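Local coordinates for protein OxyR (Porphyromonas gingivalis, PDB 3HO7) that is a redox-sensitive transcriptional activator of the LysR family that probably binds DNA, represented here by its regulatory domain alone, at residues 120-123 / 127-130; 18-23 / 185-190. One frame throughout, in Å; residues are numbered along the deposited sequence.

How the contacts relate
From the N terminus, the chain runs up strand 11-17 and turns through 18-23 into helix 22-36; this turn is the first half of contact 2. The long excursion that follows includes strand 75-89 and then the cysteine-bearing loop, where contact 1 closes a very short loop between 120-123 and 127-130. Only at strand 184-194 does the chain return to complete contact 2, so contact 1 lies wholly within the larger loop. Contact 2 ties the turn leading into helix 22-36 to a strand of the mixed sheet, while contact 1 holds a loop against the end of helix 125-128. Their centres are about 16 Å apart, yet Gln123 NE2 lies 3.7 Å from Arg187 CB.

Contact 1: 120-123 / 127-130; sequences FRDQ and FCQM
Gln129 NE2 donates to Asp122 OD2 at 2.8 Å in a nearly straight bond, with an N-H...O angle of 170°. The oxygen lies close to the amide plane of Gln129. On Asp122 the nitrogen approaches on the syn side of the carboxylate, somewhat out of its plane, and the two flat groups stand 84° apart. A bend at CB-CG (chi2 -62°) turns the Gln129 amide toward the acid, and Gln129 CG lies 3.4 Å from Asp122 OD2. A glutamine suits this exposed place, having the length to reach back and an N-H to offer; Asp122 answers with a short-armed acceptor. The other carboxylate oxygen, Asp122 OD1, rests against Cys128 CB at 3.2 Å, and Cys128 SG lies farther off, 4.0 Å from OD1. That sulfur is in a disulfide with Cys119, so the contact belongs to the redox-switch region of OxyR, consistent with the oxidised state of the sensor. Arg121 and Asp122 both adopt left-handed backbone conformations, turning the loop sharply just after Cys119. Gln129 is the first residue to leave helical geometry after helix 125-128. Phe127, in that helix, a large apolar residue fitting a buried position, meets the ring of Phe160.

Contact 2: 18-23 / 185-190; sequences LPTIAP and PVREVR
Two hydrogen bonds join Arg187 to Thr20. The stronger runs from Arg187 NH2 to Thr20 O, 2.6 Å long with an N-H...O angle of 172°; the oxygen lies in the guanidinium plane, at its edge, whereas the nitrogen sits above the carbonyl plane. A weak bond links Arg187 NH1 to Thr20 OG1 at 3.3 Å, more bent at 145°; a threonine suits the place because its hydroxyl adds a second acceptor to its backbone O. From CG to NE the arginine is fully extended, which carries its head across to the loop, and its several N-H groups suit a buried place where NH2 also forms a salt bridge with Glu83. That carboxylate probably offsets the buried positive charge.

Van der Waals packing involves Ile21. Its CG1 lies over one guanidinium face, 3.8 Å from Arg187 NH2, and its CD1 makes an apolar, tip-to-tip contact with Val189 CG1 at 3.7 Å. Branched aliphatic side chains fill such a buried spot without needing polar partners.

Within the loop, Leu18 O accepts from both Ile21 N and Ala22 N, fixing the turn.

This turn connects strand 11-17 to helix 22-36, with Ile21 at the N-cap position; strand 184-194 pairs antiparallel with 63-66 and 75-89 and parallel with 225-227, and Ile65 touches both Ile21 and Val189.

Contact 1: 120-123 / 127-130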
loop_
_atom_site.group_PDB
_atom_site.type_symbol
_atom_site.label_atom_id
_atom_site.label_comp_id
_atom_site.label_asym_id
_atom_site.label_seq_id
_atom_site.Cartn_x
_atom_site.Cartn_y
_atom_site.Cartn_z
ATOM N N PHE A 120 5.742 11.894 9.873
ATOM C CA PHE A 120 6.141 11.256 11.116
ATOM C C PHE A 120 6.972 12.258 11.901
ATOM O O PHE A 120 8.100 12.575 11.520
ATOM C CB PHE A 120 6.942 9.982 10.855
ATOM C CG PHE A 120 7.331 9.247 12.107
ATOM C CD1 PHE A 120 6.386 8.539 12.832
ATOM C CD2 PHE A 120 8.640 9.262 12.558
ATOM C CE1 PHE A 120 6.739 7.860 13.983
ATOM C CE2 PHE A 120 9.000 8.587 13.709
ATOM C CZ PHE A 120 8.048 7.885 14.422
ATOM N N ARG A 121 6.408 12.761 12.993
ATOM C CA ARG A 121 7.016 13.867 13.714
ATOM C C ARG A 121 7.262 15.001 12.724
ATOM O O ARG A 121 8.362 15.547 12.637
ATOM C CB ARG A 121 8.315 13.427 14.394
ATOM C CG ARG A 121 8.136 12.232 15.320
ATOM C CD ARG A 121 9.186 12.200 16.420
ATOM N NE ARG A 121 10.467 11.670 15.959
ATOM C CZ ARG A 121 10.811 10.388 16.032
ATOM N NH1 ARG A 121 9.964 9.504 16.539
ATOM N NH2 ARG A 121 11.998 9.988 15.595
ATOM N N ASP A 122 6.265 15.266 11.884
ATOM C CA ASP A 122 6.299 16.407 10.971
ATOM C C ASP A 122 7.613 16.514 10.200
ATOM O O ASP A 122 8.226 17.578 10.171
ATOM C CB ASP A 122 5.975 17.709 11.705
ATOM C CG ASP A 122 4.485 17.902 11.915
ATOM O OD1 ASP A 122 3.695 17.365 11.112
ATOM O OD2 ASP A 122 4.101 18.592 12.880
ATOM N N GLN A 123 8.061 15.417 9.601
ATOM C CA GLN A 123 9.365 15.406 8.946
ATOM C C GLN A 123 9.452 16.475 7.861
ATOM O O GLN A 123 10.345 17.320 7.883
ATOM C CB GLN A 123 9.679 14.025 8.367
ATOM C CG GLN A 123 11.026 13.948 7.663
ATOM C CD GLN A 123 11.519 12.522 7.507
ATOM O OE1 GLN A 123 10.738 11.573 7.573
ATOM N NE2 GLN A 123 12.823 12.366 7.299
ATOM N N PHE A 127 5.366 21.316 4.755
ATOM C CA PHE A 127 4.110 20.935 4.116
ATOM C C PHE A 127 3.125 20.351 5.121
ATOM O O PHE A 127 1.924 20.610 5.050
ATOM C CB PHE A 127 4.368 19.931 2.990
ATOM C CG PHE A 127 5.311 20.436 1.939
ATOM C CD1 PHE A 127 4.863 21.278 0.936
ATOM C CD2 PHE A 127 6.649 20.077 1.960
ATOM C CE1 PHE A 127 5.729 21.747 -0.032
ATOM C CE2 PHE A 127 7.519 20.542 0.995
ATOM C CZ PHE A 127 7.058 21.380 -0.002
ATOM N N CYS A 128 3.641 19.560 6.055
ATOM C CA CYS A 128 2.807 18.936 7.073
ATOM C C CYS A 128 2.038 19.977 7.879
ATOM O O CYS A 128 0.904 19.739 8.294
ATOM C CB CYS A 128 3.657 18.078 8.008
ATOM S SG CYS A 128 4.435 16.662 7.202
ATOM N N GLN A 129 2.659 21.132 8.094
ATOM C CA GLN A 129 2.063 22.178 8.917
ATOM C C GLN A 129 1.789 23.460 8.138
ATOM O O GLN A 129 1.629 24.526 8.729
ATOM C CB GLN A 129 2.962 22.487 10.117
ATOM C CG GLN A 129 3.066 21.351 11.118
ATOM C CD GLN A 129 1.726 20.999 11.736
ATOM O OE1 GLN A 129 0.710 21.628 11.436
ATOM N NE2 GLN A 129 1.718 19.994 12.601
ATOM N N MET A 130 1.734 23.356 6.815
ATOM C CA MET A 130 1.477 24.523 5.978
ATOM C C MET A 130 0.008 24.931 6.025
ATOM O O MET A 130 -0.882 24.082 6.085
ATOM C CB MET A 130 1.904 24.265 4.532
ATOM C CG MET A 130 1.156 23.131 3.857
ATOM S SD MET A 130 1.326 23.188 2.063
ATOM C CE MET A 130 3.085 23.488 1.901
#

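Contact 2: 18-23 / 185-190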
loop_
_atom_site.group_PDB
_atom_site.type_symbol
_atom_site.label_atom_id
_atom_site.label_comp_id
_atom_site.label_asym_id
_atom_site.label_seq_id
_atom_site.Cartn_x
_atom_site.Cartn_y
_atom_site.Cartn_z
ATOM N N LEU A 18 8.678 -0.949 7.117
ATOM C CA LEU A 18 7.693 0.089 6.859
ATOM C C LEU A 18 7.000 -0.122 5.523
ATOM O O LEU A 18 7.602 -0.619 4.568
ATOM C CB LEU A 18 8.337 1.474 6.902
ATOM C CG LEU A 18 8.534 2.053 8.304
ATOM C CD1 LEU A 18 9.249 1.055 9.199
ATOM C CD2 LEU A 18 9.286 3.377 8.240
ATOM N N PRO A 19 5.720 0.261 5.449
ATOM C CA PRO A 19 4.953 0.148 4.219
ATOM C C PRO A 19 5.508 1.074 3.149
ATOM O O PRO A 19 5.307 0.835 1.960
ATOM C CB PRO A 19 3.550 0.612 4.628
ATOM C CG PRO A 19 3.538 0.598 6.124
ATOM C CD PRO A 19 4.939 0.865 6.539
ATOM N N THR A 20 6.192 2.131 3.577
ATOM C CA THR A 20 6.787 3.083 2.649
ATOM C C THR A 20 8.212 2.687 2.265
ATOM O O THR A 20 8.908 3.434 1.571
ATOM C CB THR A 20 6.782 4.514 3.227
ATOM O OG1 THR A 20 7.276 4.492 4.574
ATOM C CG2 THR A 20 5.366 5.078 3.225
ATOM N N ILE A 21 8.637 1.512 2.718
ATOM C CA ILE A 21 9.947 0.972 2.366
ATOM C C ILE A 21 9.791 -0.383 1.682
ATOM O O ILE A 21 10.420 -0.654 0.660
ATOM C CB ILE A 21 10.840 0.780 3.615
ATOM C CG1 ILE A 21 11.130 2.119 4.297
ATOM C CG2 ILE A 21 12.146 0.084 3.246
ATOM C CD1 ILE A 21 12.052 1.991 5.491
ATOM N N ALA A 22 8.932 -1.224 2.251
ATOM C CA ALA A 22 8.789 -2.616 1.823
ATOM C C ALA A 22 8.789 -2.824 0.311
ATOM O O ALA A 22 9.522 -3.673 -0.200
ATOM C CB ALA A 22 7.540 -3.225 2.439
ATOM N N PRO A 23 7.949 -2.067 -0.411
ATOM C CA PRO A 23 7.750 -2.283 -1.844
ATOM C C PRO A 23 8.992 -1.966 -2.664
ATOM O O PRO A 23 9.218 -2.576 -3.712
ATOM C CB PRO A 23 6.634 -1.288 -2.200
ATOM C CG PRO A 23 5.999 -0.922 -0.902
ATOM C CD PRO A 23 7.095 -0.987 0.109
ATOM N N PRO A 185 15.276 17.260 0.228
ATOM C CA PRO A 185 14.859 16.489 1.393
ATOM C C PRO A 185 15.200 15.010 1.259
ATOM O O PRO A 185 14.965 14.407 0.210
ATOM C CB PRO A 185 13.340 16.684 1.416
ATOM C CG PRO A 185 12.975 17.019 0.016
ATOM C CD PRO A 185 14.130 17.798 -0.524
ATOM N N VAL A 186 15.757 14.438 2.320
ATOM C CA VAL A 186 16.044 13.012 2.357
ATOM C C VAL A 186 15.578 12.412 3.676
ATOM O O VAL A 186 15.619 13.067 4.719
ATOM C CB VAL A 186 17.550 12.723 2.203
ATOM C CG1 VAL A 186 18.150 13.611 1.128
ATOM C CG2 VAL A 186 18.267 12.927 3.529
ATOM N N ARG A 187 15.129 11.163 3.623
ATOM C CA ARG A 187 14.871 10.420 4.843
ATOM C C ARG A 187 15.995 9.416 5.029
ATOM O O ARG A 187 16.704 9.083 4.080
ATOM C CB ARG A 187 13.523 9.699 4.783
ATOM C CG ARG A 187 13.505 8.475 3.890
ATOM C CD ARG A 187 12.154 7.799 3.955
ATOM N NE ARG A 187 12.039 6.717 2.988
ATOM C CZ ARG A 187 10.942 5.987 2.827
ATOM N NH1 ARG A 187 9.874 6.231 3.573
ATOM N NH2 ARG A 187 10.915 5.018 1.922
ATOM N N GLU A 188 16.165 8.944 6.257
ATOM C CA GLU A 188 17.178 7.941 6.538
ATOM C C GLU A 188 16.510 6.605 6.808
ATOM O O GLU A 188 15.641 6.501 7.672
ATOM C CB GLU A 188 18.044 8.359 7.727
ATOM C CG GLU A 188 17.278 8.523 9.027
ATOM C CD GLU A 188 18.149 9.031 10.156
ATOM O OE1 GLU A 188 19.295 8.550 10.291
ATOM O OE2 GLU A 188 17.688 9.915 10.911
ATOM N N VAL A 189 16.902 5.591 6.045
ATOM C CA VAL A 189 16.417 4.240 6.261
ATOM C C VAL A 189 17.402 3.532 7.181
ATOM O O VAL A 189 18.594 3.471 6.890
ATOM C CB VAL A 189 16.283 3.473 4.931
ATOM C CG1 VAL A 189 15.767 2.066 5.176
ATOM C CG2 VAL A 189 15.357 4.224 3.980
ATOM N N ARG A 190 16.904 3.017 8.299
ATOM C CA ARG A 190 17.768 2.452 9.325
ATOM C C ARG A 190 17.276 1.084 9.766
ATOM O O ARG A 190 16.106 0.751 9.594
ATOM C CB ARG A 190 17.848 3.395 10.528
ATOM C CG ARG A 190 18.203 4.832 10.154
ATOM C CD ARG A 190 18.291 5.736 11.376
ATOM N NE ARG A 190 19.408 5.373 12.241
ATOM C CZ ARG A 190 20.652 5.806 12.070
ATOM N NH1 ARG A 190 20.940 6.619 11.063
ATOM N NH2 ARG A 190 21.605 5.424 12.905
#